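PDB 7BPS: testis-expressed protein 101 from Mus musculus, which acts in fertilization by controlling the binding of sperm to the zona pellucida and the migration of spermatozoa into the oviduct. Local coordinates for residues Gly35-Glu40 and Tyr87-Leu92. Sequence-based numbering, arbitrary orientation.
Sequences GELCQE and YCNDSL. With NAG (2-acetamido-2-deoxy-beta-D-glucopyranose), chain D.
Cys38 and Cys88 face each other as an antiparallel hydrogen-bonded pair where strands 37-46 and 80-88 meet in the first Ly6/uPAR (three-finger) domain. Two reciprocal bonds set the register, Cys38 N to Cys88 O and Cys88 N to Cys38 O, each 2.9 Å long. Both sulfurs lie on one sheet face and end in separate disulfides, Cys38 with Cys7 and Cys88 with Cys93, ties expected of the cystine-rich end of this fold. On the other face Gln39 pairs with Tyr87. Gln39 CB sits 3.5 Å from the centroid of the Tyr87 ring and 10° off its normal, a CH-pi contact, and CG runs on near CZ; the amide turns to Thr41, Ser57 and Ser59.

Leu37 can be followed outward from its backbone. Its CB packs 3.3 Å from Cys88 O and also meets Asn89 OD1. At chi1 45° CG stands between the backbone N and carbonyl carbon, and the branches part: CD1 reaches Tyr87 CD2 at 3.9 Å, whereas CD2 approaches the N-acetyl methyl of the glycan, C8 of NAG, at 3.6 Å. That sugar is covalently attached through its C1 to Asn89 ND2.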
ATOM      1  N   GLY A  35      15.916 -22.808   6.186  1.00 91.71           N
ATOM      2  CA  GLY A  35      14.813 -22.482   7.120  1.00 98.69           C
ATOM      3  C   GLY A  35      14.312 -21.048   6.957  1.00 94.74           C
ATOM      4  O   GLY A  35      14.074 -20.365   8.003  1.00 83.31           O
ATOM      5  N   GLU A  36      14.237 -20.596   5.693  1.00 78.38           N
ATOM      6  CA  GLU A  36      13.549 -19.368   5.214  1.00 73.69           C
ATOM      7  C   GLU A  36      12.473 -19.773   4.198  1.00 62.59           C
ATOM      8  O   GLU A  36      12.671 -20.761   3.462  1.00 60.80           O
ATOM      9  CB  GLU A  36      14.524 -18.369   4.579  1.00 68.91           C
ATOM     10  CG  GLU A  36      15.343 -17.584   5.591  1.00 67.07           C
ATOM     11  CD  GLU A  36      16.303 -16.569   4.985  1.00 65.45           C
ATOM     12  OE1 GLU A  36      16.496 -16.595   3.740  1.00 59.98           O
ATOM     13  OE2 GLU A  36      16.859 -15.756   5.758  1.00 60.51           O
ATOM     14  N   LEU A  37      11.374 -19.024   4.162  1.00 55.52           N
ATOM     15  CA  LEU A  37      10.310 -19.185   3.141  1.00 60.13           C
ATOM     16  C   LEU A  37      10.224 -17.913   2.301  1.00 53.38           C
ATOM     17  O   LEU A  37      11.020 -16.987   2.549  1.00 51.26           O
ATOM     18  CB  LEU A  37       8.977 -19.540   3.813  1.00 66.33           C
ATOM     19  CG  LEU A  37       8.585 -18.737   5.044  1.00 70.76           C
ATOM     20  CD1 LEU A  37       7.832 -17.488   4.646  1.00 87.81           C
ATOM     21  CD2 LEU A  37       7.736 -19.576   5.968  1.00 71.41           C
ATOM     22  N   CYS A  38       9.330 -17.917   1.313  1.00 47.31           N
ATOM     23  CA  CYS A  38       9.061 -16.786   0.401  1.00 41.54           C
ATOM     24  C   CYS A  38       7.897 -15.930   0.922  1.00 42.76           C
ATOM     25  O   CYS A  38       6.990 -16.450   1.602  1.00 40.65           O
ATOM     26  CB  CYS A  38       8.727 -17.325  -0.975  1.00 39.57           C
ATOM     27  SG  CYS A  38       9.944 -18.505  -1.612  1.00 44.26           S
ATOM     28  N   GLN A  39       7.886 -14.650   0.562  1.00 42.93           N
ATOM     29  CA  GLN A  39       6.689 -13.783   0.700  1.00 39.74           C
ATOM     30  C   GLN A  39       6.566 -12.909  -0.549  1.00 41.74           C
ATOM     31  O   GLN A  39       7.615 -12.618  -1.193  1.00 38.29           O
ATOM     32  CB  GLN A  39       6.742 -12.966   1.994  1.00 39.62           C
ATOM     33  CG  GLN A  39       7.859 -11.942   2.046  1.00 39.94           C
ATOM     34  CD  GLN A  39       7.536 -10.616   1.393  1.00 42.83           C
ATOM     35  OE1 GLN A  39       6.363 -10.263   1.212  1.00 39.76           O
ATOM     36  NE2 GLN A  39       8.589  -9.866   1.058  1.00 33.27           N
ATOM     37  N   GLU A  40       5.324 -12.549  -0.887  1.00 37.42           N
ATOM     38  CA  GLU A  40       4.995 -11.472  -1.849  1.00 36.28           C
ATOM     39  C   GLU A  40       3.964 -10.591  -1.146  1.00 36.58           C
ATOM     40  O   GLU A  40       2.924 -11.124  -0.702  1.00 35.60           O
ATOM     41  CB  GLU A  40       4.510 -12.049  -3.180  1.00 37.15           C
ATOM     42  CG  GLU A  40       3.359 -13.027  -3.020  1.00 39.28           C
ATOM     43  CD  GLU A  40       3.031 -13.886  -4.230  1.00 40.25           C
ATOM     44  OE1 GLU A  40       1.953 -14.512  -4.195  1.00 43.22           O
ATOM     45  OE2 GLU A  40       3.833 -13.914  -5.197  1.00 40.22           O
ATOM     46  N   TYR A  87       2.671 -15.251   2.248  1.00 41.01           N
ATOM     47  CA  TYR A  87       3.807 -16.029   2.782  1.00 44.23           C
ATOM     48  C   TYR A  87       3.601 -17.516   2.440  1.00 48.49           C
ATOM     49  O   TYR A  87       2.495 -18.043   2.634  1.00 50.54           O
ATOM     50  CB  TYR A  87       3.923 -15.793   4.281  1.00 41.55           C
ATOM     51  CG  TYR A  87       4.532 -14.472   4.655  1.00 41.35           C
ATOM     52  CD1 TYR A  87       3.987 -13.279   4.217  1.00 43.08           C
ATOM     53  CD2 TYR A  87       5.649 -14.408   5.467  1.00 42.00           C
ATOM     54  CE1 TYR A  87       4.530 -12.055   4.582  1.00 38.87           C
ATOM     55  CE2 TYR A  87       6.211 -13.192   5.835  1.00 39.84           C
ATOM     56  CZ  TYR A  87       5.647 -12.010   5.393  1.00 41.86           C
ATOM     57  OH  TYR A  87       6.204 -10.808   5.733  1.00 43.99           O
ATOM     58  N   CYS A  88       4.635 -18.167   1.908  1.00 47.24           N
ATOM     59  CA  CYS A  88       4.537 -19.537   1.355  1.00 48.65           C
ATOM     60  C   CYS A  88       5.916 -20.202   1.376  1.00 52.19           C
ATOM     61  O   CYS A  88       6.944 -19.511   1.180  1.00 42.91           O
ATOM     62  CB  CYS A  88       3.964 -19.524  -0.051  1.00 44.04           C
ATOM     63  SG  CYS A  88       5.007 -18.621  -1.217  1.00 46.41           S
ATOM     64  N   ASN A  89       5.910 -21.514   1.584  1.00 50.57           N
ATOM     65  CA  ASN A  89       7.087 -22.274   2.055  1.00 51.26           C
ATOM     66  C   ASN A  89       7.445 -23.386   1.081  1.00 49.20           C
ATOM     67  O   ASN A  89       7.600 -24.505   1.533  1.00 66.64           O
ATOM     68  CB  ASN A  89       6.804 -22.834   3.439  1.00 55.04           C
ATOM     69  CG  ASN A  89       8.078 -23.254   4.116  1.00 57.81           C
ATOM     70  OD1 ASN A  89       9.155 -23.001   3.574  1.00 55.69           O
ATOM     71  ND2 ASN A  89       7.947 -23.895   5.269  1.00 61.73           N
ATOM     72  N   ASP A  90       7.507 -23.093  -0.215  1.00 55.00           N
ATOM     73  CA  ASP A  90       8.160 -23.963  -1.224  1.00 61.71           C
ATOM     74  C   ASP A  90       8.739 -23.075  -2.342  1.00 55.58           C
ATOM     75  O   ASP A  90       8.244 -21.957  -2.599  1.00 55.24           O
ATOM     76  CB  ASP A  90       7.266 -25.149  -1.623  1.00 71.61           C
ATOM     77  CG  ASP A  90       5.955 -24.793  -2.292  1.00 76.66           C
ATOM     78  OD1 ASP A  90       6.008 -24.069  -3.296  1.00 80.58           O
ATOM     79  OD2 ASP A  90       4.897 -25.256  -1.799  1.00 78.27           O
ATOM     80  N   SER A  91       9.833 -23.548  -2.921  1.00 53.18           N
ATOM     81  CA  SER A  91      10.703 -22.788  -3.843  1.00 51.55           C
ATOM     82  C   SER A  91       9.836 -22.143  -4.921  1.00 51.55           C
ATOM     83  O   SER A  91       8.934 -22.845  -5.448  1.00 43.68           O
ATOM     84  CB  SER A  91      11.796 -23.649  -4.420  1.00 52.48           C
ATOM     85  OG  SER A  91      12.982 -23.482  -3.655  1.00 58.15           O
ATOM     86  N   LEU A  92      10.052 -20.836  -5.152  1.00 48.42           N
ATOM     87  CA  LEU A  92       9.430 -20.039  -6.244  1.00 49.71           C
ATOM     88  C   LEU A  92       7.908 -19.935  -6.049  1.00 46.73           C
ATOM     89  O   LEU A  92       7.201 -19.732  -7.062  1.00 49.82           O
ATOM     90  CB  LEU A  92       9.741 -20.702  -7.599  1.00 52.24           C
ATOM     91  CG  LEU A  92      11.210 -21.016  -7.894  1.00 51.61           C
ATOM     92  CD1 LEU A  92      11.407 -21.359  -9.372  1.00 51.59           C
ATOM     93  CD2 LEU A  92      12.119 -19.873  -7.488  1.00 51.81           C
TER
HETATM   94  C1  NAG D   1       9.035 -24.386   6.066  1.00 55.28           C
HETATM   95  C2  NAG D   1       8.594 -24.552   7.489  1.00 54.29           C
HETATM   96  C3  NAG D   1       9.703 -25.072   8.380  1.00 59.81           C
HETATM   97  C4  NAG D   1      10.092 -26.413   7.768  1.00 64.28           C
HETATM   98  C5  NAG D   1      10.583 -26.156   6.335  1.00 64.07           C
HETATM   99  C6  NAG D   1      11.176 -27.383   5.640  1.00 60.70           C
HETATM  100  C7  NAG D   1       6.728 -23.024   7.715  1.00 60.38           C
HETATM  101  C8  NAG D   1       6.297 -21.753   8.386  1.00 54.37           C
HETATM  102  N2  NAG D   1       8.024 -23.313   7.959  1.00 62.06           N
HETATM  103  O3  NAG D   1       9.269 -25.236   9.740  1.00 48.78           O
HETATM  104  O4  NAG D   1      11.091 -27.070   8.580  1.00 70.67           O
HETATM  105  O5  NAG D   1       9.477 -25.651   5.567  1.00 59.81           O
HETATM  106  O6  NAG D   1      10.380 -28.545   5.918  1.00 59.75           O
HETATM  107  O7  NAG D   1       5.975 -23.743   7.017  1.00 50.03           O